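PDB 3LFT: uncharacterized protein from Streptococcus pneumoniae, which binds L-tryptophan and probably serves as the substrate-binding component of an ABC transporter. Local coordinates for residues Ser55-Val59 and Gly76-Thr81; Val123-Lys127 and Lys160-Thr164; Ile136-Ser142 and Val165-Pro171; Thr221-Glu225 and Ser269-Lys273. Residues are numbered along the deposited sequence.

Contact 1: Ser55-Val59 and Gly76-Thr81; sequences SKQLV and GLASAT
Residues 55-58 are helical, with Val59 N bonded to Ser55 O (3.2 Å), and lie beside the last turn, 76-80, of a second helix; then Thr81 is extended (phi/psi -147/138). The closest CA pairs are Ser55-Leu77 (5.1 Å), Lys56-Ala80 (5.7 Å) and Val59-Thr81 (6.5 Å). So close an approach needs small residues: Ser55 OG (chi1 m) lies 3.2 Å from Gly76 C, where a CB would clash, and Ser55 CB meets Ala80 CB at 4.0 Å. The Ser55 hydroxyl bonds to Val51 O. Val59 (m) fills the wider end, CG2 3.8 Å from Ala80 CB and CG1 3.6 Å from Thr81 CG2. Thr81 OG1, held by Leu84 N, lies 2.7 Å from a water that donates a weak bond to Val59 O (3.3 Å). Leu77 CD2 reaches Leu58 CD1 (4.2 Å) and Val59 CG1 (4.1 Å). This is characteristic of a Rossmann-like alpha/beta lobe: both leucines rest on Val66 of strand 65-69, while Leu58 extends to strands 3-9 and 37-43 and Leu77 to strand 86-89.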
loop_
_atom_site.group_PDB
_atom_site.type_symbol
_atom_site.label_atom_id
_atom_site.label_comp_id
_atom_site.label_asym_id
_atom_site.label_seq_id
_atom_site.Cartn_x
_atom_site.Cartn_y
_atom_site.Cartn_z
ATOM N N SER A 55 -17.853 8.445 -2.716
ATOM C CA SER A 55 -18.292 7.148 -3.241
ATOM C C SER A 55 -19.737 7.203 -3.698
ATOM O O SER A 55 -20.085 6.684 -4.773
ATOM C CB SER A 55 -18.137 6.049 -2.201
ATOM O OG SER A 55 -16.774 5.780 -1.901
ATOM N N LYS A 56 -20.593 7.837 -2.898
ATOM C CA LYS A 56 -21.997 7.942 -3.245
ATOM C C LYS A 56 -22.164 8.657 -4.590
ATOM O O LYS A 56 -22.941 8.216 -5.437
ATOM C CB LYS A 56 -22.751 8.641 -2.107
ATOM C CG LYS A 56 -24.255 8.747 -2.280
ATOM C CD LYS A 56 -24.866 9.361 -1.026
ATOM C CE LYS A 56 -26.366 9.224 -0.977
ATOM N NZ LYS A 56 -26.802 9.976 0.210
ATOM N N GLN A 57 -21.411 9.732 -4.791
ATOM C CA GLN A 57 -21.457 10.491 -6.039
ATOM C C GLN A 57 -20.966 9.654 -7.221
ATOM O O GLN A 57 -21.637 9.572 -8.250
ATOM C CB GLN A 57 -20.617 11.766 -5.888
ATOM C CG GLN A 57 -21.279 12.810 -5.008
ATOM C CD GLN A 57 -20.359 13.890 -4.452
ATOM O OE1 GLN A 57 -19.125 13.791 -4.474
ATOM N NE2 GLN A 57 -20.979 14.924 -3.897
ATOM N N LEU A 58 -19.813 9.002 -7.058
ATOM C CA LEU A 58 -19.160 8.307 -8.180
ATOM C C LEU A 58 -19.963 7.132 -8.720
ATOM O O LEU A 58 -19.868 6.813 -9.906
ATOM C CB LEU A 58 -17.740 7.866 -7.781
ATOM C CG LEU A 58 -16.697 8.980 -7.626
ATOM C CD1 LEU A 58 -15.473 8.462 -6.841
ATOM C CD2 LEU A 58 -16.260 9.533 -8.992
ATOM N N VAL A 59 -20.755 6.491 -7.858
ATOM C CA VAL A 59 -21.506 5.305 -8.296
ATOM C C VAL A 59 -22.874 5.647 -8.871
ATOM O O VAL A 59 -23.573 4.759 -9.367
ATOM C CB VAL A 59 -21.642 4.224 -7.183
ATOM C CG1 VAL A 59 -20.275 3.826 -6.640
ATOM C CG2 VAL A 59 -22.571 4.677 -6.072
ATOM N N GLY A 76 -15.136 1.977 0.242
ATOM C CA GLY A 76 -16.199 2.975 0.101
ATOM C C GLY A 76 -17.054 2.734 -1.128
ATOM O O GLY A 76 -18.288 2.809 -1.076
ATOM N N LEU A 77 -16.390 2.452 -2.245
ATOM C CA LEU A 77 -17.108 2.222 -3.495
ATOM C C LEU A 77 -17.919 0.929 -3.436
ATOM O O LEU A 77 -19.079 0.917 -3.852
ATOM C CB LEU A 77 -16.127 2.214 -4.669
ATOM C CG LEU A 77 -15.429 3.544 -4.950
ATOM C CD1 LEU A 77 -14.287 3.306 -5.919
ATOM C CD2 LEU A 77 -16.373 4.586 -5.533
ATOM N N ALA A 78 -17.330 -0.150 -2.914
ATOM C CA ALA A 78 -18.031 -1.438 -2.827
ATOM C C ALA A 78 -19.227 -1.388 -1.865
ATOM O O ALA A 78 -20.178 -2.138 -2.026
ATOM C CB ALA A 78 -17.057 -2.526 -2.426
ATOM N N SER A 79 -19.177 -0.516 -0.868
ATOM C CA SER A 79 -20.304 -0.321 0.030
ATOM C C SER A 79 -21.426 0.438 -0.679
ATOM O O SER A 79 -22.608 0.171 -0.459
ATOM C CB SER A 79 -19.848 0.445 1.271
ATOM O OG SER A 79 -20.934 0.684 2.136
ATOM N N ALA A 80 -21.038 1.389 -1.532
ATOM C CA ALA A 80 -21.978 2.295 -2.192
ATOM C C ALA A 80 -22.717 1.647 -3.363
ATOM O O ALA A 80 -23.785 2.127 -3.753
ATOM C CB ALA A 80 -21.241 3.563 -2.644
ATOM N N THR A 81 -22.149 0.573 -3.925
ATOM C CA THR A 81 -22.801 -0.142 -5.035
ATOM C C THR A 81 -22.512 -1.627 -5.012
ATOM O O THR A 81 -21.366 -2.045 -4.775
ATOM C CB THR A 81 -22.408 0.449 -6.410
ATOM O OG1 THR A 81 -23.179 -0.205 -7.429
ATOM C CG2 THR A 81 -20.897 0.293 -6.730
HETATM O O HOH W 1 -24.685 1.722 -8.609
#

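Contact 2: Val123-Lys127 and Lys160-Thr164; sequences VELIK and KAGLT
Residues 123-127 are a regular helical turn, with Lys127 N bonded to Val123 O at 3.0 Å. Facing them is the turn that follows helix 145-160: Ala161 (phi/psi -90/4), Gly162 (86/20) and then extended Leu163 (-104/161). The nearest CA atoms, of Val123 and Ala161, are 7.5 Å apart, a gap bridged by side chains. Leu163 (m,t) is the principal bump. Its CD1 enters a hollow formed by three helix residues, lying 4.3 Å from Val123 CG1, 4.3 Å from Ile126 CG2 and 3.9 Å from Lys127 CD. Beside it the small Ala161 CB presses to 3.5 Å from Val123 CG1, where a bulkier residue would hold the segments apart. Lys127 suits the solvent-facing edge of this contact: its methylenes, folded m,m,m, cover Leu163, and the extended last bond (t) brings NZ to 2.8 Å from Ala161 O, a hydrogen bond to a carbonyl at the helix end. Gly162 reverses the chain with positive phi; a CB there would jam against the carbonyl of Ala161. Phe154 packs on Val123 and Ile126, and Ile136 lies against Leu163. The arrangement is a Schellman motif closing the helix of a beta-alpha-beta unit, its following leucine plugged into a neighbouring helix.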
loop_
_atom_site.group_PDB
_atom_site.type_symbol
_atom_site.label_atom_id
_atom_site.label_comp_id
_atom_site.label_asym_id
_atom_site.label_seq_id
_atom_site.Cartn_x
_atom_site.Cartn_y
_atom_site.Cartn_z
ATOM N N VAL A 123 11.537 -9.626 7.067
ATOM C CA VAL A 123 12.196 -10.186 8.253
ATOM C C VAL A 123 13.629 -10.616 7.927
ATOM O O VAL A 123 14.550 -10.301 8.675
ATOM C CB VAL A 123 11.363 -11.333 8.873
ATOM C CG1 VAL A 123 12.176 -12.101 9.890
ATOM C CG2 VAL A 123 10.111 -10.762 9.516
ATOM N N GLU A 124 13.811 -11.300 6.799
ATOM C CA GLU A 124 15.153 -11.737 6.399
ATOM C C GLU A 124 16.084 -10.532 6.221
ATOM O O GLU A 124 17.239 -10.578 6.629
ATOM C CB GLU A 124 15.108 -12.632 5.145
ATOM C CG GLU A 124 14.502 -14.017 5.412
ATOM C CD GLU A 124 13.989 -14.757 4.169
ATOM O OE1 GLU A 124 13.783 -14.141 3.093
ATOM O OE2 GLU A 124 13.756 -15.981 4.284
ATOM N N LEU A 125 15.575 -9.447 5.648
ATOM C CA LEU A 125 16.388 -8.239 5.444
ATOM C C LEU A 125 16.787 -7.600 6.773
ATOM O O LEU A 125 17.932 -7.172 6.956
ATOM C CB LEU A 125 15.638 -7.232 4.575
ATOM C CG LEU A 125 16.408 -5.944 4.210
ATOM C CD1 LEU A 125 17.696 -6.183 3.438
ATOM C CD2 LEU A 125 15.464 -5.025 3.410
ATOM N N ILE A 126 15.833 -7.529 7.702
ATOM C CA ILE A 126 16.131 -6.996 9.027
ATOM C C ILE A 126 17.237 -7.800 9.721
ATOM O O ILE A 126 18.170 -7.221 10.294
ATOM C CB ILE A 126 14.869 -6.938 9.908
ATOM C CG1 ILE A 126 13.876 -5.918 9.313
ATOM C CG2 ILE A 126 15.240 -6.566 11.365
ATOM C CD1 ILE A 126 12.450 -6.022 9.895
ATOM N N LYS A 127 17.126 -9.128 9.667
ATOM C CA LYS A 127 18.127 -10.020 10.253
ATOM C C LYS A 127 19.501 -9.845 9.610
ATOM O O LYS A 127 20.522 -9.937 10.298
ATOM C CB LYS A 127 17.688 -11.478 10.107
ATOM C CG LYS A 127 16.455 -11.855 10.899
ATOM C CD LYS A 127 16.686 -11.922 12.404
ATOM C CE LYS A 127 17.622 -13.053 12.773
ATOM N NZ LYS A 127 17.531 -13.316 14.236
ATOM N N LYS A 160 9.425 -16.446 14.424
ATOM C CA LYS A 160 10.161 -17.618 13.928
ATOM C C LYS A 160 11.655 -17.366 13.716
ATOM O O LYS A 160 12.482 -18.283 13.888
ATOM C CB LYS A 160 9.549 -18.146 12.625
ATOM C CG LYS A 160 8.398 -19.104 12.828
ATOM C CD LYS A 160 8.040 -19.802 11.532
ATOM C CE LYS A 160 6.819 -20.685 11.715
ATOM N NZ LYS A 160 6.641 -21.650 10.584
ATOM N N ALA A 161 11.984 -16.123 13.366
ATOM C CA ALA A 161 13.359 -15.693 13.137
ATOM C C ALA A 161 14.018 -15.172 14.413
ATOM O O ALA A 161 15.152 -14.690 14.378
ATOM C CB ALA A 161 13.411 -14.640 12.039
ATOM N N GLY A 162 13.304 -15.269 15.532
ATOM C CA GLY A 162 13.856 -14.926 16.829
ATOM C C GLY A 162 13.776 -13.467 17.213
ATOM O O GLY A 162 14.507 -13.016 18.098
ATOM N N LEU A 163 12.871 -12.737 16.565
ATOM C CA LEU A 163 12.620 -11.338 16.883
ATOM C C LEU A 163 11.323 -11.201 17.670
ATOM O O LEU A 163 10.489 -12.105 17.668
ATOM C CB LEU A 163 12.517 -10.523 15.591
ATOM C CG LEU A 163 13.789 -10.462 14.748
ATOM C CD1 LEU A 163 13.474 -9.922 13.373
ATOM C CD2 LEU A 163 14.840 -9.590 15.428
ATOM N N THR A 164 11.166 -10.076 18.360
ATOM C CA THR A 164 9.917 -9.764 19.055
ATOM C C THR A 164 9.286 -8.534 18.412
ATOM O O THR A 164 9.989 -7.601 18.000
ATOM C CB THR A 164 10.156 -9.518 20.556
ATOM O OG1 THR A 164 10.702 -10.707 21.160
ATOM C CG2 THR A 164 8.851 -9.159 21.286
#

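Contact 3: Ile136-Ser142 and Val165-Pro171; sequences IGALYSS and VETFAVP
Residues 136-141 and 165-170 are parallel strands, their axes 4.6 Å apart at closest and crossing at -22°, with Ile136 beside Val165. Ile136 O accepts from Glu166 N (2.9 Å). Gly137 lacks a CB that would crowd the Phe168 ring, its CA 4.0 Å from CE2 at the ring's edge. Ala138 bonds both ways, N to Glu166 O (2.9 Å) and O from Phe168 N (2.8 Å), while its CB meets Val165 CG1 (3.9 Å). Leu139 points to the face opposite Ala138, its CD1 4.2 Å from Val170 CG1. Tyr140 N bonds weakly to Phe168 O (3.5 Å), and its O takes Val170 N (2.8 Å). With chi1 p, its ring lies over Ala169 CB (CH-pi, 4.1 Å to the centroid). Ser141 N turns away to Asp195, and Ser142 N finishes the register on Val170 O (2.8 Å). These strands flank helix 145-160 in a beta-alpha-beta crossover. Thus backbone bonds set the register, and apolar side chains pack on both faces where edge strand 164-170 meets 135-141.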
loop_
_atom_site.group_PDB
_atom_site.type_symbol
_atom_site.label_atom_id
_atom_site.label_comp_id
_atom_site.label_asym_id
_atom_site.label_seq_id
_atom_site.Cartn_x
_atom_site.Cartn_y
_atom_site.Cartn_z
ATOM N N ILE A 136 11.158 -5.223 17.541
ATOM C CA ILE A 136 10.627 -4.359 16.498
ATOM C C ILE A 136 9.321 -3.728 16.962
ATOM O O ILE A 136 8.463 -4.415 17.514
ATOM C CB ILE A 136 10.333 -5.189 15.234
ATOM C CG1 ILE A 136 11.634 -5.776 14.687
ATOM C CG2 ILE A 136 9.651 -4.336 14.179
ATOM C CD1 ILE A 136 11.448 -6.908 13.714
ATOM N N GLY A 137 9.157 -2.434 16.722
ATOM C CA GLY A 137 7.869 -1.775 16.949
ATOM C C GLY A 137 7.139 -1.652 15.622
ATOM O O GLY A 137 7.661 -1.049 14.680
ATOM N N ALA A 138 5.937 -2.215 15.543
ATOM C CA ALA A 138 5.090 -2.121 14.358
ATOM C C ALA A 138 4.211 -0.880 14.508
ATOM O O ALA A 138 3.366 -0.845 15.396
ATOM C CB ALA A 138 4.223 -3.397 14.218
ATOM N N LEU A 139 4.443 0.138 13.678
ATOM C CA LEU A 139 3.651 1.379 13.669
ATOM C C LEU A 139 2.667 1.321 12.505
ATOM O O LEU A 139 3.073 1.180 11.361
ATOM C CB LEU A 139 4.595 2.570 13.520
ATOM C CG LEU A 139 3.933 3.944 13.395
ATOM C CD1 LEU A 139 3.228 4.318 14.692
ATOM C CD2 LEU A 139 4.967 4.983 13.026
ATOM N N TYR A 140 1.381 1.455 12.798
ATOM C CA TYR A 140 0.344 1.279 11.774
ATOM C C TYR A 140 -0.955 1.843 12.288
ATOM O O TYR A 140 -1.084 2.181 13.478
ATOM C CB TYR A 140 0.151 -0.201 11.444
ATOM C CG TYR A 140 -0.444 -1.066 12.538
ATOM C CD1 TYR A 140 -1.761 -1.541 12.429
ATOM C CD2 TYR A 140 0.300 -1.440 13.661
ATOM C CE1 TYR A 140 -2.317 -2.356 13.404
ATOM C CE2 TYR A 140 -0.261 -2.251 14.644
ATOM C CZ TYR A 140 -1.558 -2.719 14.492
ATOM O OH TYR A 140 -2.106 -3.532 15.475
ATOM N N SER A 141 -1.938 1.920 11.400
ATOM C CA SER A 141 -3.233 2.454 11.808
ATOM C C SER A 141 -4.232 1.362 12.176
ATOM O O SER A 141 -4.358 0.355 11.465
ATOM C CB SER A 141 -3.770 3.330 10.698
ATOM O OG SER A 141 -5.017 3.851 11.116
ATOM N N SER A 142 -4.952 1.574 13.277
ATOM C CA SER A 142 -6.102 0.742 13.624
ATOM C C SER A 142 -7.288 0.998 12.654
ATOM O O SER A 142 -8.279 0.264 12.680
ATOM C CB SER A 142 -6.501 0.977 15.084
ATOM O OG SER A 142 -6.699 2.363 15.336
ATOM N N VAL A 165 7.963 -8.558 18.285
ATOM C CA VAL A 165 7.223 -7.442 17.698
ATOM C C VAL A 165 6.234 -6.939 18.742
ATOM O O VAL A 165 5.441 -7.715 19.298
ATOM C CB VAL A 165 6.459 -7.838 16.419
ATOM C CG1 VAL A 165 5.653 -6.662 15.883
ATOM C CG2 VAL A 165 7.403 -8.362 15.351
ATOM N N GLU A 166 6.355 -5.650 19.042
ATOM C CA GLU A 166 5.394 -4.938 19.880
ATOM C C GLU A 166 4.602 -4.015 18.971
ATOM O O GLU A 166 5.175 -3.330 18.109
ATOM C CB GLU A 166 6.105 -4.119 20.966
ATOM C CG GLU A 166 5.169 -3.442 21.983
ATOM C CD GLU A 166 5.878 -2.992 23.264
ATOM O OE1 GLU A 166 5.175 -2.528 24.187
ATOM O OE2 GLU A 166 7.123 -3.107 23.345
ATOM N N THR A 167 3.286 -3.986 19.156
ATOM C CA THR A 167 2.415 -3.189 18.283
ATOM C C THR A 167 2.115 -1.799 18.840
ATOM O O THR A 167 1.899 -1.643 20.050
ATOM C CB THR A 167 1.119 -3.939 17.953
ATOM O OG1 THR A 167 0.449 -4.293 19.169
ATOM C CG2 THR A 167 1.442 -5.198 17.167
ATOM N N PHE A 168 2.137 -0.805 17.956
ATOM C CA PHE A 168 1.857 0.583 18.282
ATOM C C PHE A 168 0.896 1.106 17.231
ATOM O O PHE A 168 1.293 1.749 16.246
ATOM C CB PHE A 168 3.141 1.414 18.355
ATOM C CG PHE A 168 4.077 0.970 19.435
ATOM C CD1 PHE A 168 4.008 1.539 20.712
ATOM C CD2 PHE A 168 5.011 -0.042 19.191
ATOM C CE1 PHE A 168 4.875 1.120 21.716
ATOM C CE2 PHE A 168 5.874 -0.471 20.189
ATOM C CZ PHE A 168 5.805 0.111 21.454
ATOM N N ALA A 169 -0.375 0.778 17.423
ATOM C CA ALA A 169 -1.416 1.229 16.516
ATOM C C ALA A 169 -1.835 2.648 16.859
ATOM O O ALA A 169 -1.901 3.030 18.039
ATOM C CB ALA A 169 -2.610 0.287 16.546
ATOM N N VAL A 170 -2.078 3.434 15.822
ATOM C CA VAL A 170 -2.656 4.770 15.947
ATOM C C VAL A 170 -3.994 4.821 15.211
ATOM O O VAL A 170 -4.165 4.142 14.189
ATOM C CB VAL A 170 -1.694 5.872 15.402
ATOM C CG1 VAL A 170 -0.388 5.908 16.213
ATOM C CG2 VAL A 170 -1.342 5.667 13.928
ATOM N N PRO A 171 -4.965 5.614 15.719
ATOM C CA PRO A 171 -6.231 5.738 14.972
ATOM C C PRO A 171 -6.189 6.728 13.809
ATOM O O PRO A 171 -7.088 6.711 12.956
ATOM C CB PRO A 171 -7.212 6.234 16.039
ATOM C CG PRO A 171 -6.356 7.034 16.976
ATOM C CD PRO A 171 -5.040 6.278 17.037
HETATM O O HOH W 2 -2.555 -2.973 18.055
#

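Contact 4: Thr221-Glu225 and Ser269-Lys273; sequences TAMVE and SVINK
A short helix packs here against the end of a beta strand, in the lobe of this periplasmic-binding-protein fold that carries the small mixed sheet, and an N-cap asparagine ties the two together. Residues 221-224 form a helical turn, with Glu225 N bonded to Thr221 O (2.8 Å). Residues 269-271 are the end of strand 268-271, the middle strand between 230-233 and 293-294; Asn272 (phi/psi -97/100) then leads into helix 273-278. The closest CA pairs are Thr221-Val270 (6.6 Å) and Val224-Asn272 (6.5 Å), a spacing that suits short side chains. Val270 (chi1 p) points at the helix and meets two residues three apart on one helical face: its CG1 is 4.0 Å from Val224 CG2 and 4.1 Å from Thr221 OG1. Valines fit this buried seam because their compact branches fill it without long chains, and both reach strand 230-233, Val224 at Ser231 and Val270 at Val233. Val224 (t) also sets CG1 3.8 Å from Asn272 CB. Ile271, pointing the other way, packs on Val287 of helix 285-290. Asparagine suits its site by offering an acceptor and a donor from one amide: OD1 caps Ile275 N in the first turn of the next helix, and ND2 faces back to the short helix. ND2 donates to Val224 O at 2.9 Å and to a water at 2.9 Å, which in turn donates to Glu225 O at 3.2 Å.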
loop_
_atom_site.group_PDB
_atom_site.type_symbol
_atom_site.label_atom_id
_atom_site.label_comp_id
_atom_site.label_asym_id
_atom_site.label_seq_id
_atom_site.Cartn_x
_atom_site.Cartn_y
_atom_site.Cartn_z
ATOM N N THR A 221 8.938 2.322 -1.191
ATOM C CA THR A 221 10.055 3.087 -1.729
ATOM C C THR A 221 9.949 4.543 -1.345
ATOM O O THR A 221 10.937 5.142 -0.954
ATOM C CB THR A 221 10.146 2.925 -3.252
ATOM O OG1 THR A 221 10.384 1.540 -3.535
ATOM C CG2 THR A 221 11.255 3.765 -3.868
ATOM N N ALA A 222 8.739 5.094 -1.433
ATOM C CA ALA A 222 8.533 6.497 -1.132
ATOM C C ALA A 222 8.860 6.857 0.317
ATOM O O ALA A 222 9.235 7.993 0.582
ATOM C CB ALA A 222 7.114 6.897 -1.469
HETATM N N MSE A 223 8.691 5.901 1.231
HETATM C CA MSE A 223 9.073 6.107 2.626
HETATM C C MSE A 223 10.571 5.918 2.825
HETATM O O MSE A 223 11.215 6.728 3.478
HETATM C CB MSE A 223 8.275 5.190 3.552
HETATM C CG MSE A 223 6.773 5.568 3.625
HETATM SE SE MSE A 223 5.788 4.633 5.019
HETATM C CE MSE A 223 5.115 3.091 4.060
ATOM N N VAL A 224 11.146 4.872 2.232
ATOM C CA VAL A 224 12.580 4.674 2.326
ATOM C C VAL A 224 13.310 5.883 1.769
ATOM O O VAL A 224 14.316 6.314 2.341
ATOM C CB VAL A 224 13.036 3.358 1.641
ATOM C CG1 VAL A 224 14.574 3.246 1.615
ATOM C CG2 VAL A 224 12.461 2.140 2.390
ATOM N N GLU A 225 12.809 6.470 0.686
ATOM C CA GLU A 225 13.562 7.545 0.058
ATOM C C GLU A 225 13.633 8.840 0.858
ATOM O O GLU A 225 14.501 9.662 0.575
ATOM C CB GLU A 225 13.157 7.749 -1.393
ATOM C CG GLU A 225 11.793 8.247 -1.661
ATOM C CD GLU A 225 11.460 8.181 -3.164
ATOM O OE1 GLU A 225 10.275 8.304 -3.533
ATOM O OE2 GLU A 225 12.392 7.996 -3.985
ATOM N N SER A 269 14.231 -5.645 -2.784
ATOM C CA SER A 269 14.656 -4.752 -1.718
ATOM C C SER A 269 14.882 -3.329 -2.242
ATOM O O SER A 269 15.165 -3.099 -3.439
ATOM C CB SER A 269 15.916 -5.274 -1.042
ATOM O OG SER A 269 16.971 -5.231 -1.973
ATOM N N VAL A 270 14.795 -2.386 -1.314
ATOM C CA VAL A 270 15.198 -1.003 -1.537
ATOM C C VAL A 270 16.014 -0.582 -0.324
ATOM O O VAL A 270 15.604 -0.811 0.808
ATOM C CB VAL A 270 13.974 -0.082 -1.817
ATOM C CG1 VAL A 270 12.890 -0.244 -0.752
ATOM C CG2 VAL A 270 14.400 1.378 -1.968
ATOM N N ILE A 271 17.187 -0.014 -0.581
ATOM C CA ILE A 271 18.142 0.297 0.473
ATOM C C ILE A 271 18.561 1.750 0.370
ATOM O O ILE A 271 18.961 2.216 -0.705
ATOM C CB ILE A 271 19.390 -0.599 0.384
ATOM C CG1 ILE A 271 18.988 -2.081 0.375
ATOM C CG2 ILE A 271 20.384 -0.282 1.531
ATOM C CD1 ILE A 271 20.122 -3.017 0.186
ATOM N N ASN A 272 18.477 2.463 1.489
ATOM C CA ASN A 272 18.930 3.847 1.542
ATOM C C ASN A 272 20.338 3.843 2.101
ATOM O O ASN A 272 20.555 3.731 3.308
ATOM C CB ASN A 272 17.985 4.694 2.397
ATOM C CG ASN A 272 18.241 6.156 2.264
ATOM O OD1 ASN A 272 19.393 6.610 2.203
ATOM N ND2 ASN A 272 17.168 6.935 2.281
ATOM N N LYS A 273 21.293 3.950 1.179
ATOM C CA LYS A 273 22.697 3.767 1.494
ATOM C C LYS A 273 23.193 4.809 2.478
ATOM O O LYS A 273 23.898 4.467 3.442
ATOM C CB LYS A 273 23.542 3.781 0.214
ATOM C CG LYS A 273 25.026 3.599 0.460
ATOM C CD LYS A 273 25.780 3.461 -0.845
ATOM C CE LYS A 273 26.026 2.010 -1.146
ATOM N NZ LYS A 273 27.234 1.845 -1.998
HETATM O O HOH W 3 16.889 9.828 2.736
#

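How the contacts relate
Contacts 2 and 3 form one continuous unit: their centres are 17 Å apart, Thr164 O lies 2.7 Å from Ile136 N, a probable hydrogen bond, and Ile136 CD1 packs on Leu163 CD1 (3.6 Å) and Ile126 CD1 (4.0 Å). Contact 4 lies in the same half of the molecule, its nearest atoms about 4 Å from contact 2 and about 8 Å from contact 3, without touching either. Contact 1 belongs to the other lobe, its centre about 40 Å from that of contact 2 and about 34 Å from that of contact 4. Tryptophan is bound between these regions, about 8 Å from the side chain of Thr221, 10 Å from that of Ser141 and 12 Å from Gly76.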